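Local structure of class I SAM-dependent methyltransferase (Silicibacter pomeroyi DSS-3, 3CVO) at residues 33-38 with 112-117; 123-128 with 149-154; 139-144 with 180-185. The protein is of unknown function but probably binds S-adenosylmethionine and transfers its methyl group, as class I methyltransferases with a Rossmann-like fold do. All blocks are in the same frame, centred on the assembly; numbering follows the deposited sequence.

Contact 1: residues 33-38 with 112-117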
ATOM      1  N   VAL A  33     -19.363  14.857 -13.215  1.00 19.76           N
ATOM      2  CA  VAL A  33     -18.092  14.140 -13.399  1.00 18.60           C
ATOM      3  C   VAL A  33     -18.292  12.701 -12.986  1.00 20.04           C
ATOM      4  O   VAL A  33     -18.739  12.404 -11.888  1.00 19.31           O
ATOM      5  CB  VAL A  33     -16.868  14.826 -12.655  1.00 20.35           C
ATOM      6  CG1 VAL A  33     -15.527  14.089 -12.936  1.00 18.17           C
ATOM      7  CG2 VAL A  33     -16.774  16.297 -13.054  1.00 16.74           C
ATOM      8  N   ILE A  34     -17.944  11.806 -13.914  1.00 18.38           N
ATOM      9  CA  ILE A  34     -18.143  10.375 -13.736  1.00 19.21           C
ATOM     10  C   ILE A  34     -16.811   9.665 -13.884  1.00 19.00           C
ATOM     11  O   ILE A  34     -16.114   9.881 -14.830  1.00 21.45           O
ATOM     12  CB  ILE A  34     -19.138   9.776 -14.819  1.00 18.54           C
ATOM     13  CG1 ILE A  34     -20.547  10.359 -14.667  1.00 19.51           C
ATOM     14  CG2 ILE A  34     -19.167   8.213 -14.730  1.00 19.07           C
ATOM     15  CD1 ILE A  34     -21.423  10.362 -15.976  1.00 14.77           C
ATOM     16  N   LEU A  35     -16.488   8.828 -12.912  1.00 19.88           N
ATOM     17  CA  LEU A  35     -15.304   7.988 -12.994  1.00 19.52           C
ATOM     18  C   LEU A  35     -15.758   6.548 -12.975  1.00 21.05           C
ATOM     19  O   LEU A  35     -16.525   6.158 -12.104  1.00 20.82           O
ATOM     20  CB  LEU A  35     -14.348   8.271 -11.793  1.00 18.67           C
ATOM     21  CG  LEU A  35     -13.287   7.193 -11.497  1.00 22.74           C
ATOM     22  CD1 LEU A  35     -12.377   7.061 -12.752  1.00 17.73           C
ATOM     23  CD2 LEU A  35     -12.473   7.472 -10.212  1.00 20.78           C
ATOM     24  N   GLU A  36     -15.299   5.779 -13.955  1.00 20.32           N
ATOM     25  CA  GLU A  36     -15.586   4.366 -14.015  1.00 21.03           C
ATOM     26  C   GLU A  36     -14.342   3.539 -13.941  1.00 20.98           C
ATOM     27  O   GLU A  36     -13.278   3.864 -14.491  1.00 19.37           O
ATOM     28  CB  GLU A  36     -16.327   3.999 -15.318  1.00 21.65           C
ATOM     29  CG  GLU A  36     -17.522   4.782 -15.692  1.00 23.71           C
ATOM     30  CD  GLU A  36     -18.163   4.225 -16.949  1.00 23.24           C
ATOM     31  OE1 GLU A  36     -17.413   4.022 -17.946  1.00 23.45           O
ATOM     32  OE2 GLU A  36     -19.406   3.958 -16.940  1.00 22.82           O
ATOM     33  N   TYR A  37     -14.470   2.450 -13.211  1.00 19.78           N
ATOM     34  CA  TYR A  37     -13.476   1.387 -13.328  1.00 19.76           C
ATOM     35  C   TYR A  37     -14.130   0.240 -14.083  1.00 21.42           C
ATOM     36  O   TYR A  37     -15.111  -0.318 -13.619  1.00 23.18           O
ATOM     37  CB  TYR A  37     -13.060   0.931 -11.951  1.00 18.15           C
ATOM     38  CG  TYR A  37     -12.301   1.925 -11.101  1.00 20.10           C
ATOM     39  CD1 TYR A  37     -10.941   2.055 -11.206  1.00 19.14           C
ATOM     40  CD2 TYR A  37     -12.964   2.699 -10.149  1.00 22.31           C
ATOM     41  CE1 TYR A  37     -10.219   2.926 -10.370  1.00 18.25           C
ATOM     42  CE2 TYR A  37     -12.273   3.562  -9.303  1.00 21.94           C
ATOM     43  CZ  TYR A  37     -10.889   3.671  -9.421  1.00 19.36           C
ATOM     44  OH  TYR A  37     -10.126   4.450  -8.582  1.00 20.52           O
ATOM     45  N   GLY A  38     -13.605  -0.076 -15.256  1.00 19.61           N
ATOM     46  CA  GLY A  38     -14.297  -0.937 -16.197  1.00 21.53           C
ATOM     47  C   GLY A  38     -14.969  -0.075 -17.232  1.00 24.80           C
ATOM     48  O   GLY A  38     -15.506   0.974 -16.912  1.00 32.23           O
ATOM     49  N   LEU A 112      -5.422   3.270  -8.266  1.00 20.38           N
ATOM     50  CA  LEU A 112      -4.923   4.540  -7.738  1.00 22.46           C
ATOM     51  C   LEU A 112      -4.499   5.627  -8.743  1.00 19.86           C
ATOM     52  O   LEU A 112      -4.548   6.798  -8.415  1.00 19.47           O
ATOM     53  CB  LEU A 112      -3.744   4.297  -6.779  1.00 21.23           C
ATOM     54  CG  LEU A 112      -4.125   3.675  -5.429  1.00 26.15           C
ATOM     55  CD1 LEU A 112      -2.894   3.061  -4.681  1.00 23.81           C
ATOM     56  CD2 LEU A 112      -4.871   4.706  -4.549  1.00 22.61           C
ATOM     57  N   ALA A 113      -4.002   5.263  -9.910  1.00 18.93           N
ATOM     58  CA  ALA A 113      -3.335   6.246 -10.780  1.00 19.75           C
ATOM     59  C   ALA A 113      -4.265   7.386 -11.222  1.00 20.24           C
ATOM     60  O   ALA A 113      -3.844   8.546 -11.365  1.00 21.62           O
ATOM     61  CB  ALA A 113      -2.691   5.550 -12.041  1.00 19.53           C
ATOM     62  N   VAL A 114      -5.516   7.032 -11.497  1.00 20.90           N
ATOM     63  CA  VAL A 114      -6.495   8.003 -12.037  1.00 20.31           C
ATOM     64  C   VAL A 114      -6.688   9.166 -11.080  1.00 23.65           C
ATOM     65  O   VAL A 114      -6.932  10.303 -11.501  1.00 24.56           O
ATOM     66  CB  VAL A 114      -7.861   7.313 -12.415  1.00 21.11           C
ATOM     67  CG1 VAL A 114      -8.547   6.685 -11.187  1.00 18.12           C
ATOM     68  CG2 VAL A 114      -8.782   8.281 -13.202  1.00 21.70           C
ATOM     69  N   TRP A 115      -6.502   8.909  -9.792  1.00 22.45           N
ATOM     70  CA  TRP A 115      -6.639   9.979  -8.775  1.00 21.89           C
ATOM     71  C   TRP A 115      -5.520  11.042  -8.862  1.00 24.45           C
ATOM     72  O   TRP A 115      -5.618  12.116  -8.286  1.00 24.14           O
ATOM     73  CB  TRP A 115      -6.783   9.386  -7.356  1.00 25.30           C
ATOM     74  CG  TRP A 115      -8.048   8.631  -7.256  1.00 20.42           C
ATOM     75  CD1 TRP A 115      -8.238   7.310  -7.528  1.00 23.23           C
ATOM     76  CD2 TRP A 115      -9.329   9.173  -6.942  1.00 22.49           C
ATOM     77  NE1 TRP A 115      -9.558   6.988  -7.331  1.00 23.74           N
ATOM     78  CE2 TRP A 115     -10.251   8.125  -7.015  1.00 19.66           C
ATOM     79  CE3 TRP A 115      -9.786  10.461  -6.628  1.00 16.70           C
ATOM     80  CZ2 TRP A 115     -11.603   8.308  -6.787  1.00 19.28           C
ATOM     81  CZ3 TRP A 115     -11.135  10.634  -6.359  1.00 23.01           C
ATOM     82  CH2 TRP A 115     -12.023   9.571  -6.442  1.00 22.27           C
ATOM     83  N   ARG A 116      -4.470  10.725  -9.602  1.00 24.31           N
ATOM     84  CA  ARG A 116      -3.310  11.625  -9.747  1.00 24.70           C
ATOM     85  C   ARG A 116      -3.190  12.126 -11.174  1.00 24.51           C
ATOM     86  O   ARG A 116      -2.186  12.711 -11.551  1.00 26.05           O
ATOM     87  CB  ARG A 116      -1.976  10.936  -9.378  1.00 26.52           C
ATOM     88  CG  ARG A 116      -1.919  10.248  -8.026  1.00 31.28           C
ATOM     89  CD  ARG A 116      -2.420  11.164  -6.987  1.00 32.64           C
ATOM     90  NE  ARG A 116      -1.540  12.308  -6.802  1.00 41.78           N
ATOM     91  CZ  ARG A 116      -1.791  13.321  -5.971  1.00 46.00           C
ATOM     92  NH1 ARG A 116      -2.899  13.350  -5.207  1.00 37.78           N
ATOM     93  NH2 ARG A 116      -0.923  14.314  -5.895  1.00 46.67           N
ATOM     94  N   THR A 117      -4.185  11.839 -11.978  1.00 28.46           N
ATOM     95  CA  THR A 117      -4.102  12.143 -13.405  1.00 31.72           C
ATOM     96  C   THR A 117      -3.977  13.631 -13.641  1.00 30.99           C
ATOM     97  O   THR A 117      -4.552  14.453 -12.918  1.00 28.49           O
ATOM     98  CB  THR A 117      -5.313  11.552 -14.224  1.00 34.16           C
ATOM     99  OG1 THR A 117      -5.052  11.692 -15.628  1.00 47.41           O
ATOM    100  CG2 THR A 117      -6.609  12.220 -13.892  1.00 30.69           C
TER
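Strand 33-37 faces the short 3-10 turn 114-116 with the backbones well apart: the nearest CA atoms, those of Leu35 and Val114, are separated by 8.9 Å, so side chains alone bridge the gap. Leu35, with CG anti to its backbone N (chi1 162°), meets Val114 tip to tip, CD1 lying 3.8 Å from Val114 CG2. Leu35 CD2 turns to the indole, 3.6 Å from Trp115 CZ2. Tyr37 and Trp115 cross at about a right angle and join at their polar ends. Trp115 NE1 donates to Tyr37 OH over 2.9 Å, in the indole plane but bent, with 145° at the hydrogen. Tyr37 OH is also bonded to the carbonyl Pro111 O, and these two hydrogen bonds limit rotation of the buried hydroxyl and restrain the end of the ring. Val114 CG1 approaches Tyr37 OH obliquely at 3.8 Å. An alanine in place of Trp115 would remove the N-H donor to Tyr37 OH and the ring beside Leu35, and would probably loosen the packing of the turn against the sheet. Strand 33-37 is a central parallel strand of the Rossmann-like sheet and leads into Gly38, where class I methyltransferases usually have a glycine-rich turn by the S-adenosylmethionine pocket. The cluster lies on the sheet face shared with helix 133-143: Trp115 packs on its Thr140 and Ser143, Tyr37 on Cys136, and Val114 on Thr55 and Val57 of strand 53-58.

Contact 2: residues 123-128 with 149-154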
ATOM      1  N   PRO A 123     -14.672  13.438  -9.013  1.00 20.16           N
ATOM      2  CA  PRO A 123     -15.921  12.801  -9.443  1.00 20.71           C
ATOM      3  C   PRO A 123     -17.053  13.133  -8.532  1.00 22.10           C
ATOM      4  O   PRO A 123     -16.851  13.514  -7.362  1.00 18.84           O
ATOM      5  CB  PRO A 123     -15.622  11.292  -9.369  1.00 24.04           C
ATOM      6  CG  PRO A 123     -14.231  11.153  -9.042  1.00 23.71           C
ATOM      7  CD  PRO A 123     -13.630  12.471  -8.653  1.00 25.75           C
ATOM      8  N   ASP A 124     -18.236  13.007  -9.111  1.00 20.90           N
ATOM      9  CA  ASP A 124     -19.501  13.064  -8.383  1.00 21.30           C
ATOM     10  C   ASP A 124     -20.032  11.670  -8.155  1.00 21.36           C
ATOM     11  O   ASP A 124     -20.649  11.398  -7.145  1.00 19.88           O
ATOM     12  CB  ASP A 124     -20.502  13.858  -9.179  1.00 23.88           C
ATOM     13  CG  ASP A 124     -20.057  15.298  -9.382  1.00 26.44           C
ATOM     14  OD1 ASP A 124     -19.648  15.904  -8.377  1.00 25.17           O
ATOM     15  OD2 ASP A 124     -20.105  15.806 -10.524  1.00 26.49           O
ATOM     16  N   VAL A 125     -19.785  10.802  -9.132  1.00 22.28           N
ATOM     17  CA  VAL A 125     -20.133   9.373  -9.048  1.00 18.68           C
ATOM     18  C   VAL A 125     -18.965   8.528  -9.493  1.00 18.95           C
ATOM     19  O   VAL A 125     -18.223   8.873 -10.397  1.00 18.73           O
ATOM     20  CB  VAL A 125     -21.423   9.012  -9.887  1.00 22.10           C
ATOM     21  CG1 VAL A 125     -21.157   9.137 -11.385  1.00 24.18           C
ATOM     22  CG2 VAL A 125     -21.883   7.605  -9.568  1.00 18.58           C
ATOM     23  N   VAL A 126     -18.772   7.426  -8.778  1.00 19.31           N
ATOM     24  CA  VAL A 126     -17.784   6.400  -9.147  1.00 21.50           C
ATOM     25  C   VAL A 126     -18.474   5.070  -9.333  1.00 21.64           C
ATOM     26  O   VAL A 126     -19.255   4.591  -8.488  1.00 20.98           O
ATOM     27  CB  VAL A 126     -16.661   6.234  -8.075  1.00 23.00           C
ATOM     28  CG1 VAL A 126     -15.652   5.088  -8.443  1.00 16.52           C
ATOM     29  CG2 VAL A 126     -15.946   7.583  -7.857  1.00 20.68           C
ATOM     30  N   LEU A 127     -18.164   4.456 -10.458  1.00 21.85           N
ATOM     31  CA  LEU A 127     -18.625   3.095 -10.721  1.00 21.88           C
ATOM     32  C   LEU A 127     -17.485   2.090 -10.631  1.00 21.12           C
ATOM     33  O   LEU A 127     -16.473   2.226 -11.285  1.00 20.80           O
ATOM     34  CB  LEU A 127     -19.226   2.998 -12.127  1.00 22.10           C
ATOM     35  CG  LEU A 127     -19.598   1.575 -12.575  1.00 19.89           C
ATOM     36  CD1 LEU A 127     -20.742   0.990 -11.688  1.00 23.15           C
ATOM     37  CD2 LEU A 127     -19.974   1.500 -14.074  1.00 19.97           C
ATOM     38  N   VAL A 128     -17.687   1.112  -9.761  1.00 20.07           N
ATOM     39  CA  VAL A 128     -16.747   0.014  -9.563  1.00 20.06           C
ATOM     40  C   VAL A 128     -17.269  -1.214 -10.334  1.00 20.32           C
ATOM     41  O   VAL A 128     -18.217  -1.906  -9.920  1.00 20.50           O
ATOM     42  CB  VAL A 128     -16.454  -0.257  -8.064  1.00 22.34           C
ATOM     43  CG1 VAL A 128     -15.624  -1.540  -7.879  1.00 19.60           C
ATOM     44  CG2 VAL A 128     -15.742   0.957  -7.423  1.00 25.82           C
ATOM     45  N   THR A 149     -21.164   9.488  -4.593  1.00 21.35           N
ATOM     46  CA  THR A 149     -21.872   8.223  -4.753  1.00 22.35           C
ATOM     47  C   THR A 149     -20.950   7.241  -5.416  1.00 21.28           C
ATOM     48  O   THR A 149     -20.290   7.547  -6.407  1.00 21.65           O
ATOM     49  CB  THR A 149     -23.141   8.374  -5.621  1.00 24.41           C
ATOM     50  OG1 THR A 149     -24.025   9.262  -4.960  1.00 24.35           O
ATOM     51  CG2 THR A 149     -23.837   7.013  -5.851  1.00 19.47           C
ATOM     52  N   LEU A 150     -20.882   6.065  -4.814  1.00 19.57           N
ATOM     53  CA  LEU A 150     -20.158   4.918  -5.393  1.00 22.71           C
ATOM     54  C   LEU A 150     -21.121   3.796  -5.658  1.00 21.31           C
ATOM     55  O   LEU A 150     -21.916   3.387  -4.825  1.00 22.33           O
ATOM     56  CB  LEU A 150     -18.968   4.479  -4.506  1.00 21.32           C
ATOM     57  CG  LEU A 150     -18.093   3.410  -5.181  1.00 22.93           C
ATOM     58  CD1 LEU A 150     -16.601   3.658  -4.883  1.00 21.72           C
ATOM     59  CD2 LEU A 150     -18.469   1.994  -4.818  1.00 22.83           C
ATOM     60  N   LEU A 151     -21.102   3.324  -6.894  1.00 20.95           N
ATOM     61  CA  LEU A 151     -21.920   2.195  -7.312  1.00 22.23           C
ATOM     62  C   LEU A 151     -20.994   0.998  -7.517  1.00 23.43           C
ATOM     63  O   LEU A 151     -20.008   1.065  -8.249  1.00 21.85           O
ATOM     64  CB  LEU A 151     -22.655   2.508  -8.619  1.00 20.85           C
ATOM     65  CG  LEU A 151     -23.529   3.765  -8.696  1.00 23.29           C
ATOM     66  CD1 LEU A 151     -24.083   3.984 -10.103  1.00 23.69           C
ATOM     67  CD2 LEU A 151     -24.634   3.738  -7.601  1.00 17.00           C
ATOM     68  N   PHE A 152     -21.282  -0.074  -6.819  1.00 22.23           N
ATOM     69  CA  PHE A 152     -20.408  -1.246  -6.832  1.00 21.21           C
ATOM     70  C   PHE A 152     -21.253  -2.389  -7.418  1.00 22.77           C
ATOM     71  O   PHE A 152     -22.169  -2.921  -6.782  1.00 21.51           O
ATOM     72  CB  PHE A 152     -19.961  -1.520  -5.404  1.00 20.71           C
ATOM     73  CG  PHE A 152     -18.818  -2.519  -5.226  1.00 23.20           C
ATOM     74  CD1 PHE A 152     -18.786  -3.708  -5.898  1.00 20.10           C
ATOM     75  CD2 PHE A 152     -17.791  -2.254  -4.320  1.00 24.77           C
ATOM     76  CE1 PHE A 152     -17.778  -4.635  -5.685  1.00 26.98           C
ATOM     77  CE2 PHE A 152     -16.777  -3.170  -4.096  1.00 26.33           C
ATOM     78  CZ  PHE A 152     -16.771  -4.366  -4.796  1.00 24.84           C
ATOM     79  N   ASP A 153     -20.930  -2.773  -8.641  1.00 23.73           N
ATOM     80  CA  ASP A 153     -21.691  -3.828  -9.303  1.00 25.15           C
ATOM     81  C   ASP A 153     -21.280  -5.231  -8.847  1.00 25.55           C
ATOM     82  O   ASP A 153     -20.125  -5.472  -8.489  1.00 27.17           O
ATOM     83  CB  ASP A 153     -21.584  -3.731 -10.808  1.00 25.38           C
ATOM     84  CG  ASP A 153     -22.752  -4.407 -11.518  1.00 31.29           C
ATOM     85  OD1 ASP A 153     -23.827  -4.703 -10.898  1.00 33.07           O
ATOM     86  OD2 ASP A 153     -22.596  -4.632 -12.729  1.00 33.71           O
ATOM     87  N   ASP A 154     -22.280  -6.115  -8.831  1.00 25.85           N
ATOM     88  CA  ASP A 154     -22.069  -7.524  -8.461  1.00 27.58           C
ATOM     89  C   ASP A 154     -21.554  -7.600  -7.062  1.00 26.00           C
ATOM     90  O   ASP A 154     -20.671  -8.382  -6.761  1.00 26.04           O
ATOM     91  CB  ASP A 154     -20.992  -8.146  -9.359  1.00 27.81           C
ATOM     92  CG  ASP A 154     -21.316  -7.988 -10.821  1.00 36.96           C
ATOM     93  OD1 ASP A 154     -22.278  -8.665 -11.251  1.00 34.40           O
ATOM     94  OD2 ASP A 154     -20.646  -7.166 -11.523  1.00 36.90           O
TER
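Val126 O is the best-held polar atom, gripped twice from the neighbouring strand: Leu151 N donates to Val126 O over 2.7 Å, nearly along the C=O axis, and Leu150 CA adds a CA-H...O contact to Val126 O at 3.2 Å. This is the parallel pairing of strands 125-128 and 148-152, the two strands of a right-handed beta-alpha-beta crossover through helix 133-143, within the Rossmann-like sheet of class I methyltransferases. Val128 N donates to Leu151 O at 2.8 Å, with 177° at the hydrogen. Three more bonds, Thr149 N to Asp124 O, Val126 N to Thr149 O and Asp153 N to Val128 O, complete the ladder; the last carries the pairing beyond the end of strand 148-152. The short strand axes lie 4.7 Å apart and diverge by only 15°. The CA atoms of Val125 and Leu127 make the equivalent CA-H...O contacts from the other strand, to Thr149 O and Leu151 O.

On the face bearing Val126, Val128, Leu150 and Phe152, Leu150 CD1 lies against both valines, crossing them obliquely, 3.8 Å from Val128 CG2 and 4.0 Å from Val126 CG1; helix 133-143 packs here through Thr140 and Arg133. On the face bearing Val125, Leu127, Thr149 and Leu151, Leu127 CD1 crosses obliquely to Leu151 CB at 3.9 Å; Tyr28 of helix 18-30 packs on Val125 and Leu127, and Leu24 and Ala27 on Leu151. At the carboxyl ends, Asp153 forms a salt bridge with Arg176, and its OD2 lies close to Asp129 OD1, a like-charge neighbour that may raise the pKa of one of the pair. Val128 CG1, anti to its backbone N, stands over the centre of the Phe152 ring, 4.1 Å from the centroid and 3° off the normal, a CH-pi contact.

Contact 3: residues 139-144 with 180-185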
ATOM      1  N   ALA A 139      -9.756   3.003  -2.625  1.00 21.18           N
ATOM      2  CA  ALA A 139      -9.025   4.089  -3.257  1.00 21.65           C
ATOM      3  C   ALA A 139      -9.891   5.347  -3.318  1.00 19.85           C
ATOM      4  O   ALA A 139      -9.448   6.411  -2.958  1.00 23.13           O
ATOM      5  CB  ALA A 139      -8.540   3.685  -4.637  1.00 20.94           C
ATOM      6  N   THR A 140     -11.173   5.156  -3.629  1.00 19.10           N
ATOM      7  CA  THR A 140     -12.095   6.269  -3.741  1.00 19.27           C
ATOM      8  C   THR A 140     -12.275   6.862  -2.360  1.00 19.73           C
ATOM      9  O   THR A 140     -12.129   8.063  -2.170  1.00 20.98           O
ATOM     10  CB  THR A 140     -13.452   5.811  -4.324  1.00 21.41           C
ATOM     11  OG1 THR A 140     -13.222   5.300  -5.639  1.00 17.96           O
ATOM     12  CG2 THR A 140     -14.482   6.949  -4.358  1.00 22.66           C
ATOM     13  N   ALA A 141     -12.539   5.999  -1.381  1.00 21.24           N
ATOM     14  CA  ALA A 141     -12.862   6.460  -0.009  1.00 20.94           C
ATOM     15  C   ALA A 141     -11.714   7.273   0.533  1.00 23.25           C
ATOM     16  O   ALA A 141     -11.890   8.296   1.179  1.00 22.30           O
ATOM     17  CB  ALA A 141     -13.156   5.284   0.951  1.00 22.84           C
ATOM     18  N   PHE A 142     -10.506   6.805   0.252  1.00 19.64           N
ATOM     19  CA  PHE A 142      -9.346   7.459   0.877  1.00 23.00           C
ATOM     20  C   PHE A 142      -8.860   8.664   0.063  1.00 23.75           C
ATOM     21  O   PHE A 142      -8.148   9.490   0.590  1.00 20.45           O
ATOM     22  CB  PHE A 142      -8.199   6.480   1.057  1.00 22.48           C
ATOM     23  CG  PHE A 142      -8.508   5.361   1.988  1.00 20.47           C
ATOM     24  CD1 PHE A 142      -9.093   5.603   3.195  1.00 25.31           C
ATOM     25  CD2 PHE A 142      -8.158   4.073   1.655  1.00 24.44           C
ATOM     26  CE1 PHE A 142      -9.380   4.583   4.040  1.00 23.61           C
ATOM     27  CE2 PHE A 142      -8.398   3.058   2.517  1.00 23.31           C
ATOM     28  CZ  PHE A 142      -9.035   3.319   3.716  1.00 21.15           C
ATOM     29  N   SER A 143      -9.307   8.783  -1.182  1.00 20.33           N
ATOM     30  CA  SER A 143      -8.742   9.797  -2.121  1.00 20.25           C
ATOM     31  C   SER A 143      -9.628  11.035  -2.338  1.00 20.76           C
ATOM     32  O   SER A 143      -9.172  12.119  -2.731  1.00 22.64           O
ATOM     33  CB  SER A 143      -8.417   9.175  -3.469  1.00 23.12           C
ATOM     34  OG  SER A 143      -7.407   8.177  -3.395  1.00 22.58           O
ATOM     35  N   ILE A 144     -10.905  10.839  -2.122  1.00 18.42           N
ATOM     36  CA  ILE A 144     -11.906  11.900  -2.319  1.00 18.14           C
ATOM     37  C   ILE A 144     -11.691  12.973  -1.261  1.00 18.84           C
ATOM     38  O   ILE A 144     -11.150  12.692  -0.188  1.00 20.22           O
ATOM     39  CB  ILE A 144     -13.368  11.392  -2.282  1.00 17.77           C
ATOM     40  CG1 ILE A 144     -13.720  10.666  -0.960  1.00 22.73           C
ATOM     41  CG2 ILE A 144     -13.724  10.485  -3.528  1.00 18.39           C
ATOM     42  CD1 ILE A 144     -15.197  10.328  -0.788  1.00 21.06           C
ATOM     43  N   PHE A 180     -23.416   3.360  -2.487  1.00 21.89           N
ATOM     44  CA  PHE A 180     -22.808   3.924  -1.286  1.00 22.30           C
ATOM     45  C   PHE A 180     -22.730   5.441  -1.333  1.00 21.63           C
ATOM     46  O   PHE A 180     -22.459   6.041  -2.368  1.00 24.14           O
ATOM     47  CB  PHE A 180     -21.377   3.433  -1.124  1.00 20.94           C
ATOM     48  CG  PHE A 180     -21.227   1.950  -0.929  1.00 20.03           C
ATOM     49  CD1 PHE A 180     -21.035   1.096  -2.025  1.00 20.79           C
ATOM     50  CD2 PHE A 180     -21.222   1.421   0.353  1.00 23.11           C
ATOM     51  CE1 PHE A 180     -20.850  -0.264  -1.819  1.00 19.19           C
ATOM     52  CE2 PHE A 180     -21.028   0.088   0.564  1.00 23.14           C
ATOM     53  CZ  PHE A 180     -20.841  -0.762  -0.512  1.00 21.06           C
ATOM     54  N   GLN A 181     -23.009   6.060  -0.191  1.00 22.07           N
ATOM     55  CA  GLN A 181     -22.754   7.459  -0.010  1.00 21.45           C
ATOM     56  C   GLN A 181     -21.415   7.580   0.745  1.00 21.28           C
ATOM     57  O   GLN A 181     -21.354   7.358   1.938  1.00 23.38           O
ATOM     58  CB  GLN A 181     -23.882   8.112   0.789  1.00 24.79           C
ATOM     59  CG  GLN A 181     -23.903   9.610   0.561  1.00 33.99           C
ATOM     60  CD  GLN A 181     -24.013   9.968  -0.927  1.00 39.91           C
ATOM     61  OE1 GLN A 181     -24.702   9.273  -1.699  1.00 45.33           O
ATOM     62  NE2 GLN A 181     -23.315  11.039  -1.344  1.00 42.62           N
ATOM     63  N   VAL A 182     -20.370   7.930   0.020  1.00 21.29           N
ATOM     64  CA  VAL A 182     -18.990   7.889   0.535  1.00 22.31           C
ATOM     65  C   VAL A 182     -18.497   9.252   0.957  1.00 22.89           C
ATOM     66  O   VAL A 182     -18.612  10.240   0.232  1.00 23.19           O
ATOM     67  CB  VAL A 182     -18.019   7.264  -0.523  1.00 23.59           C
ATOM     68  CG1 VAL A 182     -16.618   6.982   0.106  1.00 21.64           C
ATOM     69  CG2 VAL A 182     -18.593   5.999  -1.068  1.00 19.75           C
ATOM     70  N   GLU A 183     -17.931   9.299   2.152  1.00 22.52           N
ATOM     71  CA  GLU A 183     -17.404  10.524   2.698  1.00 23.04           C
ATOM     72  C   GLU A 183     -15.911  10.382   2.848  1.00 24.08           C
ATOM     73  O   GLU A 183     -15.398   9.262   3.029  1.00 26.78           O
ATOM     74  CB  GLU A 183     -17.978  10.766   4.072  1.00 25.47           C
ATOM     75  CG  GLU A 183     -19.463  10.592   4.170  1.00 36.13           C
ATOM     76  CD  GLU A 183     -20.166  11.879   4.418  1.00 45.91           C
ATOM     77  OE1 GLU A 183     -19.478  12.852   4.782  1.00 57.25           O
ATOM     78  OE2 GLU A 183     -21.404  11.925   4.259  1.00 52.57           O
ATOM     79  N   PRO A 184     -15.182  11.497   2.805  1.00 25.10           N
ATOM     80  CA  PRO A 184     -13.712  11.284   2.818  1.00 26.84           C
ATOM     81  C   PRO A 184     -13.236  10.644   4.123  1.00 26.77           C
ATOM     82  O   PRO A 184     -13.712  11.029   5.183  1.00 25.22           O
ATOM     83  CB  PRO A 184     -13.165  12.695   2.649  1.00 27.42           C
ATOM     84  CG  PRO A 184     -14.267  13.405   1.871  1.00 25.28           C
ATOM     85  CD  PRO A 184     -15.544  12.889   2.484  1.00 24.78           C
ATOM     86  N   GLN A 185     -12.348   9.645   3.987  1.00 26.97           N
ATOM     87  CA  GLN A 185     -11.801   8.838   5.111  1.00 27.10           C
ATOM     88  C   GLN A 185     -10.271   8.971   5.223  1.00 25.36           C
ATOM     89  O   GLN A 185      -9.576   8.840   4.215  1.00 27.45           O
ATOM     90  CB  GLN A 185     -12.087   7.349   4.877  1.00 25.89           C
ATOM     91  CG  GLN A 185     -13.550   6.997   4.770  1.00 25.95           C
ATOM     92  CD  GLN A 185     -14.202   7.196   6.091  1.00 35.44           C
ATOM     93  OE1 GLN A 185     -13.591   6.881   7.110  1.00 37.11           O
ATOM     94  NE2 GLN A 185     -15.428   7.745   6.107  1.00 28.42           N
TER
HETATM   95  O   HOH W   1      -7.358   9.680   3.104  1.00 25.31           O
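Ile144 holds CG1 in the crowded position between its backbone N and carbonyl carbon (chi1 57°) and then extends through chi2 of 171°, which carries CD1 across to the end of strand 177-182. There Ile144 CD1 rests 3.7 Å from Val182 CG1, itself anti to the backbone N. The same methyl of Val182 packs on Ala141, 3.9 Å from its CB. Ile144 also crosses Pro184 at about a right angle, CG1 against the proline ring. Beyond the strand the chain turns along the helix end, and Gln185 N donates to Ala141 O over 3.1 Å, with the donor above the carbonyl plane. Phe142 meets Gln185 with its ring edge: Phe142 CD1 is 3.4 Å from Gln185 O, in the ring plane. One water donates to both Phe142 O and Gln185 O, each at 2.6 Å, tying a carbonyl of the last helical turn to the segment after the strand. The contact thus joins the C-terminal end of helix 133-143 to the exit of antiparallel strand 177-182. Leu168 of helix 165-168 packs on Ala141 and Val182, Leu150 of strand 148-152 lies beside Val182, and Phe142 stacks edge-to-face with Phe167.

All three contacts reach one mixed sheet. Contact 1 closes before the others open, whereas contacts 2 and 3 alternate along the chain. Centres lie about 11 Å apart for contacts 1 and 2 and for contacts 2 and 3, and about 13 Å for contacts 1 and 3. Tyr37 N is probably hydrogen-bonded to Leu127 O, and Phe180 N to Leu150 O. Trp115 meets Ile144, linking contact 1 to contact 3 along the C-terminal end of helix 133-143. The contacts step across the sheet from strand 33-37 through 125-128 and 148-152 to antiparallel 177-182; that order, with helix 133-143 packed along one face, matches the class I methyltransferase fold.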